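Local coordinates for protein possible thiol-disulfide isomerase (Cytophaga hutchinsonii, PDB 3HCZ) that probably catalyses thiol-disulfide exchange as a thioredoxin-like oxidoreductase domain, although its activity and substrates are unknown, at residues Ile35-Asp40 with Pro113-Leu118. Sequence-based numbering, arbitrary orientation. Where two conformers were deposited one is given.
Sequences ILFFWD and PVLYVL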
ATOM      1  N   ILE A  35       4.413   2.959   0.424  1.00 14.89           N
ATOM      2  CA  ILE A  35       4.010   1.933  -0.509  0.50 14.74           C
ATOM      3  C   ILE A  35       2.494   1.746  -0.328  1.00 15.84           C
ATOM      4  O   ILE A  35       2.041   1.330   0.746  1.00 16.84           O
ATOM      5  CB  ILE A  35       4.769   0.601  -0.242  0.50 13.63           C
ATOM      6  CG1 ILE A  35       6.284   0.829  -0.085  0.50 12.75           C
ATOM      7  CG2 ILE A  35       4.461  -0.440  -1.333  0.50 14.93           C
ATOM      8  CD1 ILE A  35       6.924   1.608  -1.227  0.50  9.50           C
ATOM      9  N   LEU A  36       1.733   2.075  -1.352  1.00 14.46           N
ATOM     10  CA  LEU A  36       0.339   1.892  -1.294  1.00 16.10           C
ATOM     11  C   LEU A  36       0.070   0.481  -1.833  1.00 15.92           C
ATOM     12  O   LEU A  36       0.337   0.198  -3.002  1.00 17.04           O
ATOM     13  CB  LEU A  36      -0.360   3.014  -2.079  1.00 16.99           C
ATOM     14  CG  LEU A  36      -1.861   2.918  -2.232  1.00 17.71           C
ATOM     15  CD1 LEU A  36      -2.607   2.693  -0.851  1.00 20.77           C
ATOM     16  CD2 LEU A  36      -2.277   4.255  -2.886  1.00 17.54           C
ATOM     17  N   PHE A  37      -0.469  -0.399  -0.991  1.00 15.16           N
ATOM     18  CA  PHE A  37      -0.620  -1.828  -1.392  1.00 15.14           C
ATOM     19  C   PHE A  37      -2.037  -2.372  -1.218  1.00 14.97           C
ATOM     20  O   PHE A  37      -2.480  -2.615  -0.099  1.00 14.83           O
ATOM     21  CB  PHE A  37       0.414  -2.666  -0.605  1.00 15.34           C
ATOM     22  CG  PHE A  37       0.475  -4.093  -0.988  1.00 16.63           C
ATOM     23  CD1 PHE A  37       0.988  -4.489  -2.237  1.00 17.10           C
ATOM     24  CD2 PHE A  37       0.015  -5.073  -0.107  1.00 20.15           C
ATOM     25  CE1 PHE A  37       1.055  -5.872  -2.582  1.00 20.00           C
ATOM     26  CE2 PHE A  37       0.073  -6.436  -0.450  1.00 19.49           C
ATOM     27  CZ  PHE A  37       0.601  -6.825  -1.687  1.00 20.04           C
ATOM     28  N   PHE A  38      -2.730  -2.624  -2.334  1.00 14.36           N
ATOM     29  CA  PHE A  38      -4.109  -3.099  -2.269  1.00 14.82           C
ATOM     30  C   PHE A  38      -4.102  -4.613  -2.391  1.00 15.31           C
ATOM     31  O   PHE A  38      -3.483  -5.163  -3.316  1.00 14.48           O
ATOM     32  CB  PHE A  38      -4.989  -2.492  -3.377  1.00 14.01           C
ATOM     33  CG  PHE A  38      -5.084  -0.992  -3.343  1.00 16.33           C
ATOM     34  CD1 PHE A  38      -6.119  -0.350  -2.619  1.00 14.47           C
ATOM     35  CD2 PHE A  38      -4.171  -0.202  -4.076  1.00 18.44           C
ATOM     36  CE1 PHE A  38      -6.213   1.067  -2.557  1.00 19.25           C
ATOM     37  CE2 PHE A  38      -4.266   1.231  -4.050  1.00 20.76           C
ATOM     38  CZ  PHE A  38      -5.276   1.868  -3.282  1.00 18.22           C
ATOM     39  N   TRP A  39      -4.793  -5.285  -1.474  1.00 15.21           N
ATOM     40  CA  TRP A  39      -4.733  -6.743  -1.398  1.00 15.70           C
ATOM     41  C   TRP A  39      -6.021  -7.291  -0.813  1.00 15.23           C
ATOM     42  O   TRP A  39      -6.883  -6.538  -0.310  1.00 14.94           O
ATOM     43  CB  TRP A  39      -3.503  -7.202  -0.579  1.00 15.60           C
ATOM     44  CG  TRP A  39      -3.632  -6.955   0.887  1.00 15.61           C
ATOM     45  CD1 TRP A  39      -3.523  -5.732   1.557  1.00 15.03           C
ATOM     46  CD2 TRP A  39      -3.927  -7.937   1.877  1.00 15.36           C
ATOM     47  NE1 TRP A  39      -3.701  -5.936   2.915  1.00 13.89           N
ATOM     48  CE2 TRP A  39      -3.964  -7.274   3.126  1.00 16.69           C
ATOM     49  CE3 TRP A  39      -4.156  -9.326   1.829  1.00 15.16           C
ATOM     50  CZ2 TRP A  39      -4.233  -7.957   4.320  1.00 13.73           C
ATOM     51  CZ3 TRP A  39      -4.416 -10.007   3.013  1.00 17.98           C
ATOM     52  CH2 TRP A  39      -4.444  -9.321   4.242  1.00 16.66           C
ATOM     53  N   ASP A  40      -6.176  -8.618  -0.924  1.00 14.84           N
ATOM     54  CA  ASP A  40      -7.415  -9.298  -0.547  1.00 14.15           C
ATOM     55  C   ASP A  40      -7.016 -10.648   0.041  1.00 14.84           C
ATOM     56  O   ASP A  40      -6.318 -11.433  -0.611  1.00 14.34           O
ATOM     57  CB  ASP A  40      -8.286  -9.463  -1.808  1.00 14.19           C
ATOM     58  CG  ASP A  40      -9.639 -10.084  -1.542  1.00 16.14           C
ATOM     59  OD1 ASP A  40      -9.927 -10.617  -0.448  1.00 15.58           O
ATOM     60  OD2 ASP A  40     -10.433 -10.083  -2.507  1.00 19.53           O
ATOM     61  N   PRO A 113      -2.908  -8.480  -5.980  1.00 19.32           N
ATOM     62  CA  PRO A 113      -2.702  -7.222  -5.266  1.00 17.66           C
ATOM     63  C   PRO A 113      -2.188  -6.186  -6.249  1.00 18.52           C
ATOM     64  O   PRO A 113      -1.824  -6.557  -7.394  1.00 17.47           O
ATOM     65  CB  PRO A 113      -1.627  -7.578  -4.244  1.00 17.94           C
ATOM     66  CG  PRO A 113      -0.818  -8.702  -4.879  1.00 19.78           C
ATOM     67  CD  PRO A 113      -1.692  -9.325  -5.972  1.00 19.24           C
ATOM     68  N   VAL A 114      -2.192  -4.919  -5.841  1.00 17.08           N
ATOM     69  CA  VAL A 114      -1.754  -3.820  -6.690  1.00 17.52           C
ATOM     70  C   VAL A 114      -0.882  -2.886  -5.838  1.00 17.05           C
ATOM     71  O   VAL A 114      -1.273  -2.541  -4.725  1.00 17.30           O
ATOM     72  CB  VAL A 114      -2.917  -2.974  -7.203  1.00 17.62           C
ATOM     73  CG1 VAL A 114      -2.358  -1.859  -8.138  1.00 19.42           C
ATOM     74  CG2 VAL A 114      -3.954  -3.814  -7.961  1.00 18.19           C
ATOM     75  N   LEU A 115       0.252  -2.433  -6.377  1.00 16.50           N
ATOM     76  CA  LEU A 115       1.218  -1.653  -5.587  1.00 16.51           C
ATOM     77  C   LEU A 115       1.566  -0.304  -6.268  1.00 15.82           C
ATOM     78  O   LEU A 115       1.868  -0.266  -7.493  1.00 15.79           O
ATOM     79  CB  LEU A 115       2.499  -2.506  -5.417  1.00 16.69           C
ATOM     80  CG  LEU A 115       3.628  -1.982  -4.526  1.00 20.22           C
ATOM     81  CD1 LEU A 115       4.441  -3.158  -4.064  1.00 24.58           C
ATOM     82  CD2 LEU A 115       4.518  -1.000  -5.321  1.00 19.68           C
ATOM     83  N   TYR A 116       1.495   0.782  -5.510  1.00 13.82           N
ATOM     84  CA  TYR A 116       1.995   2.092  -5.955  1.00 14.66           C
ATOM     85  C   TYR A 116       3.088   2.537  -5.025  1.00 14.63           C
ATOM     86  O   TYR A 116       3.039   2.219  -3.846  1.00 16.87           O
ATOM     87  CB  TYR A 116       0.883   3.152  -5.923  1.00 14.92           C
ATOM     88  CG  TYR A 116      -0.214   2.887  -6.933  1.00 17.60           C
ATOM     89  CD1 TYR A 116      -0.176   3.492  -8.193  1.00 18.80           C
ATOM     90  CD2 TYR A 116      -1.290   2.020  -6.636  1.00 19.11           C
ATOM     91  CE1 TYR A 116      -1.206   3.266  -9.130  1.00 23.05           C
ATOM     92  CE2 TYR A 116      -2.309   1.767  -7.589  1.00 22.23           C
ATOM     93  CZ  TYR A 116      -2.258   2.400  -8.824  1.00 24.62           C
ATOM     94  OH  TYR A 116      -3.218   2.189  -9.809  1.00 29.89           O
ATOM     95  N   VAL A 117       4.076   3.284  -5.518  1.00 13.37           N
ATOM     96  CA  VAL A 117       5.052   3.879  -4.633  1.00 13.61           C
ATOM     97  C   VAL A 117       4.768   5.378  -4.663  1.00 13.14           C
ATOM     98  O   VAL A 117       4.636   5.991  -5.737  1.00 12.18           O
ATOM     99  CB  VAL A 117       6.521   3.592  -5.088  1.00 13.19           C
ATOM    100  CG1 VAL A 117       7.527   4.204  -4.113  1.00 14.36           C
ATOM    101  CG2 VAL A 117       6.737   2.044  -5.212  1.00 14.21           C
ATOM    102  N   LEU A 118       4.677   5.969  -3.476  1.00 13.01           N
ATOM    103  CA  LEU A 118       4.425   7.411  -3.362  1.00 13.78           C
ATOM    104  C   LEU A 118       5.613   8.063  -2.668  1.00 14.30           C
ATOM    105  O   LEU A 118       6.216   7.458  -1.777  1.00 14.55           O
ATOM    106  CB  LEU A 118       3.194   7.680  -2.467  1.00 13.19           C
ATOM    107  CG  LEU A 118       1.951   6.831  -2.771  1.00 13.72           C
ATOM    108  CD1 LEU A 118       0.761   7.051  -1.803  1.00 16.03           C
ATOM    109  CD2 LEU A 118       1.496   7.014  -4.263  1.00 14.48           C
TER
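Phe37 lies beside the ring of Pro113 where two antiparallel strands, 33-39 and 114-118, run through the centre of the thioredoxin-fold sheet. Pro113 follows a cis peptide bond, as does the cis-proline of thioredoxins. The Phe37 ring reaches it because CG stands anti to the backbone N (chi1 -174°), and Phe37 CZ meets Pro113 CB at 3.5 Å. Leu115 CB lies 4.0 Å from Phe37 CD1, at the edge of the ring, while helix 49-60 packs on it through Thr50 and Leu53. An alanine in place of Phe37 would probably open a gap beneath this helix and leave the Pro113 ring without its aromatic neighbour. Further along this face the Ile35 and Leu115 side chains cross, with Ile35 CG2 3.6 Å from Leu115 CG. Such branched aliphatic residues fill a buried sheet face without polar groups to satisfy. On the other face Phe38 sets its ring edge against Tyr116, Phe38 CE2 to Tyr116 CD2 at 4.0 Å; the tyrosine suits this place because its OH is hydrogen-bonded to Arg128 NE. Between the faces, paired backbone bonds join Leu36 to Tyr116 and Phe38 to Val114, with Phe38 N to Val114 O at 2.8 Å and nearly straight (167°).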